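Local coordinates for beta-hexosaminidase Amuc_2018 (Akkermansia muciniphila, PDB 6JEB), which hydrolyses terminal, non-reducing N-acetylglucosamine and N-acetylgalactosamine residues from glycans and chitobiose as a beta-N-acetylhexosaminidase of glycosyl hydrolase family 20, at residues A2-I7 with R66-Q71; E18-L23 with E77-G82. All coordinates share one frame; numbering follows the deposited sequence.

Interaction 1 of 2, residues A2-I7 with R66-Q71; sequences AQYSII and RQLRDQ
Two glutamines one helical turn apart, Gln-67 and Gln-71, face the N-terminal segment 2-7 with different first torsions: CG of Gln-71 lies anti to its backbone N (chi1 -176°), whereas CG of Gln-67 stands beside its own. Both chains then run extended, carrying their amides from helix 55-73 to the irregular peptide in the alpha/beta domain that accompanies the catalytic barrel. The segment 2-7 pairs with no strand, and several of its N-H and C=O groups are met by side chains instead; glutamine offers both a donor and an acceptor. Gln-67 pairs with one residue: OE1 accepts from Ile-7 N at 2.9 Å, on a lone pair in its carbonyl plane, while NE2 gives to O of the same Ile-7, which lies tilted from the amide plane. An alanine in place of Gln-67 would probably leave the buried N-H and C=O of Ile-7 without these mates and open a gap beside Ile-6. Gln-71 spans two residues, NE2 donating to Gln-3 O almost within its amide plane, and OE1 receiving Ser-5 N at 3.0 Å from above its carbonyl plane. NE2 of Gln-71 is held further by Gln-75. Helix 434-452 supplies more polar partners, Asp-443 binding OG of Ser-5 and His-444 its carbonyl oxygen. Between the glutamines, Leu-68 adds the apolar part, a single methyl, CD2, serving both an aromatic ring and an aliphatic chain. It touches Ile-6 CD1 at 3.9 Å and makes a CH-pi contact over one face of Tyr-4, 3.5 Å above the ring plane and displaced toward the rim at CD1.

Interaction 2 of 2, residues E18-L23 with E77-G82; sequences ETAKTL and EGIPCG
Leu-23 and Ile-79 meet tip to tip, CD1 to CD1 at 3.9 Å, and helix 55-73 covers both through Leu-72. CG1 of Ile-79 sits between its backbone N and carbonyl carbon (chi1 66°), the crowded position, and CD1 carries on to the leucine. Ala-20 lies on the same face as Ile-79; its methyl is small enough to fit beside Cys-81 SG, 3.9 Å from CB, with Val-43 also against it. Cys-81 in turn lays its sulfur against CB of Glu-18 at 3.7 Å, a compact, weakly polar side chain that suits the passage from the apolar face to the exposed Glu-18.

Around this centre the backbones form a short antiparallel beta pairing. Ala-20 and Ile-79 are the hydrogen-bonded pair, with Ala-20 N reaching Ile-79 O at 2.8 Å nearly along the C=O axis and Ile-79 N returning to Ala-20 O. Cys-81 N adds a bond to Glu-18 O from above that carbonyl's plane. Pro-80, which has no N-H to give, suits the non-hydrogen-bonded pair with Thr-19.

Farther out, Gly-78 lies close against Thr-19 and Lys-21, where a CB would clash with Thr-19 CG2 and Ala-20 O. Lys-21, extended, brings CG to Gly-78 CA and CE to within 3.4 Å of Glu-77 O. No salt bridge links the two segments; the pairing rests on three backbone hydrogen bonds and on apolar contacts along the buried face, so its polar part depends little on which side chains line the exposed edge.

How the interactions relate
Interactions 1 and 2 belong to the same small domain, their centres about 11 Å apart, and their segments alternate along the chain. Interaction 1 is almost wholly buried, where side-chain amides of helix 55-73 substitute for strand partners. Interaction 2 lies farther from the chain's centre, buried on its apolar side but exposed at Glu-18, Thr-19, Lys-21 and Glu-77, and its polar bonds run from backbone to backbone. The two meet directly: Tyr-4 OH lies 2.7 Å from Pro-80 O and Arg-69 NH2 3.0 Å from Leu-23 O, both probable hydrogen bonds. Helix 55-73 packs on both contacts, Leu-68 touching Leu-23 as well, and precedes strand 79-86 in the chain.

Interaction 1 of 2, residues A2-I7 with R66-Q71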
loop_
_atom_site.group_PDB
_atom_site.type_symbol
_atom_site.label_atom_id
_atom_site.label_comp_id
_atom_site.label_asym_id
_atom_site.label_seq_id
_atom_site.Cartn_x
_atom_site.Cartn_y
_atom_site.Cartn_z
ATOM N N ALA A 2 -31.236 -13.245 -10.156
ATOM C CA ALA A 2 -30.345 -13.574 -9.049
ATOM C C ALA A 2 -28.886 -13.550 -9.493
ATOM O O ALA A 2 -28.531 -14.113 -10.532
ATOM C CB ALA A 2 -30.698 -14.949 -8.488
ATOM N N GLN A 3 -28.037 -12.914 -8.685
ATOM C CA GLN A 3 -26.636 -12.704 -9.013
ATOM C C GLN A 3 -25.790 -12.998 -7.783
ATOM O O GLN A 3 -26.300 -13.124 -6.667
ATOM C CB GLN A 3 -26.376 -11.246 -9.414
ATOM C CG GLN A 3 -27.118 -10.776 -10.647
ATOM C CD GLN A 3 -26.857 -9.309 -10.939
ATOM O OE1 GLN A 3 -25.961 -8.969 -11.711
ATOM N NE2 GLN A 3 -27.635 -8.435 -10.313
ATOM N N TYR A 4 -24.481 -13.094 -7.995
ATOM C CA TYR A 4 -23.518 -13.120 -6.905
ATOM C C TYR A 4 -23.120 -11.695 -6.534
ATOM O O TYR A 4 -23.281 -10.751 -7.315
ATOM C CB TYR A 4 -22.254 -13.873 -7.320
ATOM C CG TYR A 4 -22.467 -15.320 -7.706
ATOM C CD1 TYR A 4 -23.395 -16.117 -7.037
ATOM C CD2 TYR A 4 -21.726 -15.897 -8.732
ATOM C CE1 TYR A 4 -23.575 -17.442 -7.383
ATOM C CE2 TYR A 4 -21.902 -17.220 -9.086
ATOM C CZ TYR A 4 -22.828 -17.989 -8.410
ATOM O OH TYR A 4 -23.006 -19.308 -8.771
ATOM N N SER A 5 -22.583 -11.552 -5.325
ATOM C CA SER A 5 -22.064 -10.270 -4.871
ATOM C C SER A 5 -20.598 -10.396 -4.491
ATOM O O SER A 5 -20.224 -10.173 -3.336
ATOM C CB SER A 5 -22.885 -9.742 -3.697
ATOM O OG SER A 5 -24.181 -9.400 -4.146
ATOM N N ILE A 6 -19.763 -10.747 -5.461
ATOM C CA ILE A 6 -18.338 -10.950 -5.246
ATOM C C ILE A 6 -17.613 -9.664 -5.609
ATOM O O ILE A 6 -17.779 -9.139 -6.720
ATOM C CB ILE A 6 -17.818 -12.116 -6.105
ATOM C CG1 ILE A 6 -18.552 -13.421 -5.770
ATOM C CG2 ILE A 6 -16.301 -12.255 -5.951
ATOM C CD1 ILE A 6 -18.522 -14.420 -6.913
ATOM N N ILE A 7 -16.809 -9.158 -4.679
ATOM C CA ILE A 7 -15.903 -8.043 -4.929
ATOM C C ILE A 7 -14.491 -8.552 -4.678
ATOM O O ILE A 7 -14.197 -9.039 -3.582
ATOM C CB ILE A 7 -16.190 -6.821 -4.037
ATOM C CG1 ILE A 7 -17.621 -6.323 -4.252
ATOM C CG2 ILE A 7 -15.173 -5.705 -4.331
ATOM C CD1 ILE A 7 -18.086 -5.310 -3.198
ATOM N N ARG A 66 -15.354 -17.880 0.089
ATOM C CA ARG A 66 -15.678 -17.259 1.369
ATOM C C ARG A 66 -16.790 -16.226 1.203
ATOM O O ARG A 66 -17.734 -16.178 2.001
ATOM C CB ARG A 66 -14.399 -16.629 1.931
ATOM C CG ARG A 66 -14.499 -15.977 3.287
ATOM C CD ARG A 66 -13.092 -15.725 3.873
ATOM N NE ARG A 66 -12.239 -14.979 2.950
ATOM C CZ ARG A 66 -10.907 -15.011 2.945
ATOM N NH1 ARG A 66 -10.237 -15.757 3.822
ATOM N NH2 ARG A 66 -10.240 -14.285 2.064
ATOM N N GLN A 67 -16.688 -15.383 0.165
ATOM C CA GLN A 67 -17.726 -14.383 -0.065
ATOM C C GLN A 67 -19.050 -15.041 -0.432
ATOM O O GLN A 67 -20.116 -14.586 0.005
ATOM C CB GLN A 67 -17.292 -13.382 -1.138
ATOM C CG GLN A 67 -16.130 -12.510 -0.691
ATOM C CD GLN A 67 -15.996 -11.239 -1.511
ATOM O OE1 GLN A 67 -16.742 -11.022 -2.468
ATOM N NE2 GLN A 67 -15.051 -10.384 -1.132
ATOM N N LEU A 68 -19.004 -16.113 -1.229
ATOM C CA LEU A 68 -20.233 -16.828 -1.567
ATOM C C LEU A 68 -20.853 -17.470 -0.334
ATOM O O LEU A 68 -22.083 -17.514 -0.206
ATOM C CB LEU A 68 -19.961 -17.877 -2.643
ATOM C CG LEU A 68 -19.657 -17.327 -4.034
ATOM C CD1 LEU A 68 -19.305 -18.480 -4.950
ATOM C CD2 LEU A 68 -20.843 -16.534 -4.575
ATOM N N ARG A 69 -20.020 -17.976 0.583
ATOM C CA ARG A 69 -20.552 -18.522 1.828
ATOM C C ARG A 69 -21.204 -17.437 2.672
ATOM O O ARG A 69 -22.249 -17.674 3.297
ATOM C CB ARG A 69 -19.454 -19.250 2.601
ATOM C CG ARG A 69 -19.059 -20.546 1.934
ATOM C CD ARG A 69 -17.882 -21.234 2.577
ATOM N NE ARG A 69 -17.744 -22.569 2.001
ATOM C CZ ARG A 69 -16.638 -23.300 2.026
ATOM N NH1 ARG A 69 -15.534 -22.832 2.599
ATOM N NH2 ARG A 69 -16.643 -24.503 1.467
ATOM N N ASP A 70 -20.605 -16.244 2.708
ATOM C CA ASP A 70 -21.232 -15.136 3.419
ATOM C C ASP A 70 -22.558 -14.752 2.771
ATOM O O ASP A 70 -23.542 -14.469 3.466
ATOM C CB ASP A 70 -20.279 -13.941 3.495
ATOM C CG ASP A 70 -19.069 -14.210 4.390
ATOM O OD1 ASP A 70 -19.116 -15.158 5.204
ATOM O OD2 ASP A 70 -18.071 -13.466 4.281
ATOM N N GLN A 71 -22.610 -14.755 1.435
ATOM C CA GLN A 71 -23.871 -14.485 0.753
ATOM C C GLN A 71 -24.918 -15.547 1.083
ATOM O O GLN A 71 -26.059 -15.224 1.448
ATOM C CB GLN A 71 -23.654 -14.382 -0.759
ATOM C CG GLN A 71 -24.942 -14.009 -1.492
ATOM C CD GLN A 71 -24.752 -13.825 -2.987
ATOM O OE1 GLN A 71 -23.626 -13.724 -3.476
ATOM N NE2 GLN A 71 -25.858 -13.768 -3.718
#

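Interaction 2 of 2, residues E18-L23 with E77-G82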
loop_
_atom_site.group_PDB
_atom_site.type_symbol
_atom_site.label_atom_id
_atom_site.label_comp_id
_atom_site.label_asym_id
_atom_site.label_seq_id
_atom_site.Cartn_x
_atom_site.Cartn_y
_atom_site.Cartn_z
ATOM N N GLU A 18 -30.197 -23.533 -11.871
ATOM C CA GLU A 18 -30.384 -24.245 -10.618
ATOM C C GLU A 18 -29.987 -23.362 -9.438
ATOM O O GLU A 18 -29.310 -22.340 -9.586
ATOM C CB GLU A 18 -29.547 -25.526 -10.591
ATOM C CG GLU A 18 -29.898 -26.546 -11.662
ATOM C CD GLU A 18 -29.237 -26.256 -12.999
ATOM O OE1 GLU A 18 -28.223 -25.522 -13.031
ATOM O OE2 GLU A 18 -29.736 -26.766 -14.023
ATOM N N THR A 19 -30.417 -23.778 -8.251
ATOM C CA THR A 19 -30.138 -23.083 -7.004
ATOM C C THR A 19 -29.291 -23.980 -6.117
ATOM O O THR A 19 -29.479 -25.201 -6.099
ATOM C CB THR A 19 -31.454 -22.758 -6.285
ATOM O OG1 THR A 19 -32.257 -21.917 -7.123
ATOM C CG2 THR A 19 -31.194 -22.049 -4.967
ATOM N N ALA A 20 -28.350 -23.377 -5.391
ATOM C CA ALA A 20 -27.499 -24.087 -4.446
ATOM C C ALA A 20 -27.796 -23.605 -3.033
ATOM O O ALA A 20 -27.814 -22.396 -2.775
ATOM C CB ALA A 20 -26.018 -23.851 -4.765
ATOM N N LYS A 21 -28.020 -24.549 -2.120
ATOM C CA LYS A 21 -28.181 -24.249 -0.705
ATOM C C LYS A 21 -27.025 -24.782 0.124
ATOM O O LYS A 21 -27.074 -24.733 1.360
ATOM C CB LYS A 21 -29.523 -24.767 -0.183
ATOM C CG LYS A 21 -30.698 -23.963 -0.700
ATOM C CD LYS A 21 -32.024 -24.513 -0.215
ATOM C CE LYS A 21 -33.169 -23.707 -0.804
ATOM N NZ LYS A 21 -34.495 -24.218 -0.378
ATOM N N THR A 22 -25.987 -25.287 -0.532
ATOM C CA THR A 22 -24.767 -25.701 0.130
ATOM C C THR A 22 -23.595 -25.262 -0.728
ATOM O O THR A 22 -23.699 -25.183 -1.955
ATOM C CB THR A 22 -24.720 -27.223 0.352
ATOM O OG1 THR A 22 -23.478 -27.570 0.973
ATOM C CG2 THR A 22 -24.850 -27.979 -0.968
ATOM N N LEU A 23 -22.489 -24.942 -0.060
ATOM C CA LEU A 23 -21.237 -24.601 -0.721
ATOM C C LEU A 23 -20.106 -25.505 -0.253
ATOM O O LEU A 23 -18.933 -25.123 -0.319
ATOM C CB LEU A 23 -20.905 -23.118 -0.531
ATOM C CG LEU A 23 -21.717 -22.183 -1.430
ATOM C CD1 LEU A 23 -21.706 -20.753 -0.902
ATOM C CD2 LEU A 23 -21.197 -22.242 -2.870
ATOM N N GLU A 77 -32.942 -18.922 0.788
ATOM C CA GLU A 77 -33.497 -19.472 -0.441
ATOM C C GLU A 77 -32.430 -20.051 -1.360
ATOM O O GLU A 77 -32.778 -20.682 -2.364
ATOM C CB GLU A 77 -34.292 -18.399 -1.191
ATOM C CG GLU A 77 -33.439 -17.325 -1.858
ATOM C CD GLU A 77 -33.126 -16.146 -0.946
ATOM O OE1 GLU A 77 -33.228 -16.287 0.294
ATOM O OE2 GLU A 77 -32.779 -15.069 -1.481
ATOM N N GLY A 78 -31.153 -19.860 -1.044
ATOM C CA GLY A 78 -30.066 -20.359 -1.859
ATOM C C GLY A 78 -29.522 -19.301 -2.802
ATOM O O GLY A 78 -30.083 -18.215 -2.973
ATOM N N ILE A 79 -28.401 -19.640 -3.427
ATOM C CA ILE A 79 -27.745 -18.757 -4.388
ATOM C C ILE A 79 -27.774 -19.449 -5.742
ATOM O O ILE A 79 -27.956 -20.676 -5.825
ATOM C CB ILE A 79 -26.303 -18.401 -3.953
ATOM C CG1 ILE A 79 -25.409 -19.646 -3.982
ATOM C CG2 ILE A 79 -26.303 -17.717 -2.585
ATOM C CD1 ILE A 79 -23.934 -19.334 -3.792
ATOM N N PRO A 80 -27.592 -18.700 -6.831
ATOM C CA PRO A 80 -27.580 -19.337 -8.152
ATOM C C PRO A 80 -26.397 -20.278 -8.294
ATOM O O PRO A 80 -25.324 -20.062 -7.723
ATOM C CB PRO A 80 -27.443 -18.160 -9.124
ATOM C CG PRO A 80 -27.727 -16.948 -8.347
ATOM C CD PRO A 80 -27.473 -17.234 -6.914
ATOM N N CYS A 81 -26.607 -21.330 -9.072
ATOM C CA CYS A 81 -25.499 -22.129 -9.558
ATOM C C CYS A 81 -24.826 -21.400 -10.717
ATOM O O CYS A 81 -25.372 -20.450 -11.286
ATOM C CB CYS A 81 -26.003 -23.499 -10.002
ATOM S SG CYS A 81 -26.542 -24.516 -8.610
ATOM N N GLY A 82 -23.620 -21.834 -11.056
ATOM C CA GLY A 82 -22.896 -21.159 -12.113
ATOM C C GLY A 82 -21.434 -21.546 -12.123
ATOM O O GLY A 82 -20.977 -22.384 -11.337
#